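Local coordinates for uncharacterized protein (Thermanaerovibrio acidaminovorans, PDB 3QOO) that is of unknown function but adopts a hot-dog fold and, by family resemblance to fluoroacetyl-CoA-specific thioesterases, may act on acyl-CoA thioesters, at residues Met18-Lys21 with Ser25-Val28. Numbering follows the deposited sequence.
With NA (sodium ion), chain B.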
HETATM    1  N   MSE A  18       8.047  10.184  11.921  1.00 14.02           N
HETATM    2  CA  MSE A  18       9.133   9.275  12.239  1.00 15.78           C
HETATM    3  C   MSE A  18      10.100   9.184  11.089  1.00 15.47           C
HETATM    4  O   MSE A  18       9.753   9.491   9.957  1.00 15.38           O
HETATM    5  CB  MSE A  18       8.599   7.899  12.617  1.00 17.36           C
HETATM    6  CG  MSE A  18       7.934   7.192  11.499  1.00 17.76           C
HETATM    7 SE   MSE A  18       7.269   5.397  11.911  0.54 19.85          SE
HETATM    8  CE  MSE A  18       8.925   4.529  11.915  1.00 22.68           C
ATOM      9  N   VAL A  19      11.293   8.713  11.398  1.00 15.73           N
ATOM     10  CA  VAL A  19      12.353   8.508  10.439  1.00 17.02           C
ATOM     11  C   VAL A  19      12.551   7.017  10.253  1.00 17.93           C
ATOM     12  O   VAL A  19      12.657   6.253  11.212  1.00 21.01           O
ATOM     13  CB  VAL A  19      13.685   9.181  10.829  1.00 17.14           C
ATOM     14  CG1 VAL A  19      14.722   9.030   9.718  1.00 19.39           C
ATOM     15  CG2 VAL A  19      13.441  10.631  11.204  1.00 19.66           C
ATOM     16  N   LYS A  20      12.540   6.610   8.991  1.00 16.92           N
ATOM     17  CA  LYS A  20      12.614   5.226   8.622  1.00 17.62           C
ATOM     18  C   LYS A  20      13.852   5.041   7.757  1.00 15.03           C
ATOM     19  O   LYS A  20      13.947   5.696   6.718  1.00 14.84           O
ATOM     20  CB  LYS A  20      11.328   4.907   7.841  1.00 19.34           C
ATOM     21  CG  LYS A  20      11.277   3.661   7.095  1.00 22.97           C
ATOM     22  CD  LYS A  20      11.221   2.453   7.949  1.00 26.15           C
ATOM     23  CE  LYS A  20      11.174   1.230   7.053  1.00 27.79           C
ATOM     24  NZ  LYS A  20      11.193  -0.059   7.814  1.00 29.70           N
ATOM     25  N   LYS A  21      14.753   4.133   8.133  1.00 13.93           N
ATOM     26  CA  LYS A  21      15.906   3.800   7.297  1.00 14.94           C
ATOM     27  C   LYS A  21      15.494   2.741   6.270  1.00 13.34           C
ATOM     28  O   LYS A  21      14.857   1.729   6.598  1.00 16.45           O
ATOM     29  CB  LYS A  21      17.099   3.271   8.113  1.00 16.59           C
ATOM     30  CG  LYS A  21      18.392   3.357   7.288  1.00 19.95           C
ATOM     31  CD  LYS A  21      19.619   3.106   8.051  1.00 21.33           C
ATOM     32  CE  LYS A  21      19.778   4.087   9.133  1.00 18.80           C
ATOM     33  NZ  LYS A  21      20.409   5.358   8.713  1.00 18.24           N
ATOM     34  N   SER A  25      14.233  -5.291   3.694  1.00 11.81           N
ATOM     35  CA  SER A  25      12.838  -5.698   3.885  1.00 12.69           C
ATOM     36  C   SER A  25      11.844  -4.679   3.374  1.00 11.92           C
ATOM     37  O   SER A  25      10.670  -4.974   3.185  1.00 13.50           O
ATOM     38  CB  SER A  25      12.562  -6.042   5.327  1.00 13.00           C
ATOM     39  OG  SER A  25      12.682  -4.929   6.155  1.00 13.82           O
ATOM     40  N   ASP A  26      12.303  -3.459   3.125  1.00 11.56           N
ATOM     41  CA  ASP A  26      11.496  -2.377   2.594  1.00 11.57           C
ATOM     42  C   ASP A  26      11.559  -2.294   1.084  1.00 11.21           C
ATOM     43  O   ASP A  26      10.862  -1.474   0.506  1.00 12.96           O
ATOM     44  CB  ASP A  26      11.973  -1.031   3.178  1.00 12.29           C
ATOM     45  CG  ASP A  26      11.978  -1.008   4.681  1.00 14.33           C
ATOM     46  OD1 ASP A  26      10.894  -1.277   5.231  1.00 15.34           O
ATOM     47  OD2 ASP A  26      13.039  -0.724   5.293  1.00 15.08           O
ATOM     48  N   THR A  27      12.371  -3.116   0.422  1.00 12.99           N
ATOM     49  CA  THR A  27      12.558  -3.040  -1.035  1.00 15.03           C
ATOM     50  C   THR A  27      12.086  -4.317  -1.681  1.00 16.80           C
ATOM     51  O   THR A  27      11.697  -4.318  -2.875  1.00 17.12           O
ATOM     52  CB  THR A  27      14.025  -2.815  -1.429  1.00 15.17           C
ATOM     53  OG1 THR A  27      14.794  -4.007  -1.147  1.00 18.60           O
ATOM     54  CG2 THR A  27      14.628  -1.613  -0.763  1.00 16.64           C
ATOM     55  N   VAL A  28      12.167  -5.428  -0.940  1.00 17.09           N
ATOM     56  CA  VAL A  28      11.869  -6.745  -1.500  1.00 19.18           C
ATOM     57  C   VAL A  28      10.398  -6.801  -1.859  1.00 18.68           C
ATOM     58  O   VAL A  28       9.980  -7.547  -2.767  1.00 19.29           O
ATOM     59  CB  VAL A  28      12.222  -7.892  -0.520  1.00 20.41           C
ATOM     60  CG1 VAL A  28      13.706  -7.900  -0.246  1.00 23.96           C
ATOM     61  CG2 VAL A  28      11.366  -7.835   0.752  1.00 20.73           C
TER
HETATM   62 NA    NA B 136      14.433  -4.421   7.691  1.00 16.03          NA
HETATM   63  O   HOH W   1      15.857  -5.931   6.384  1.00 14.88           O
HETATM   64  O   HOH W   2      13.108  -2.810   8.787  1.00 24.59           O
HETATM   65  O   HOH W   3      13.638  -6.204   9.086  1.00 24.02           O
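Lys20 reaches with its ammonium end across the mouth of the Asp26 carboxylate, the two side chains advancing from opposite directions. NZ donates to Asp26 OD1 at 2.9 Å, arriving on the syn side and 22° out of the carboxylate plane. A second, weak bond runs from Lys20 NZ to Asp26 OD2 at 3.2 Å, so the salt bridge is bidentate but asymmetric. Lys20 CE lies 3.1 Å from Asp26 OD1 and 3.2 Å from Asp26 OD2, setting the last methylene against the carboxylate too. A single bend, at chi2 (70°), turns the otherwise extended lysine chain along its course to the acid.

This short-range tie joins the first strand of the hot-dog sheet, 15-21, paired with strand 84-95, to the loop leading to helix 41-56, the long helix the sheet wraps round. Met39 lies against both side chains, and Asp26 also touches Ala43 of the helix. Lys21 sends its own ammonium to Asp84 instead. OD2 of Asp26 has a further partner in the hydroxyl of Ser23, which binds the sodium ion together with Ser25; Ser25 OG lies 2.4 Å from the metal, and three waters share the site.

Asp26 is thus a second-shell residue, consistent with a part in orienting a sodium ligand. Burial and Lys21 O, an acceptor 3.3 Å from Asp26 OD2, would disfavour a charged acid, but ammonium, hydroxyl and nearby sodium probably keep it ionised.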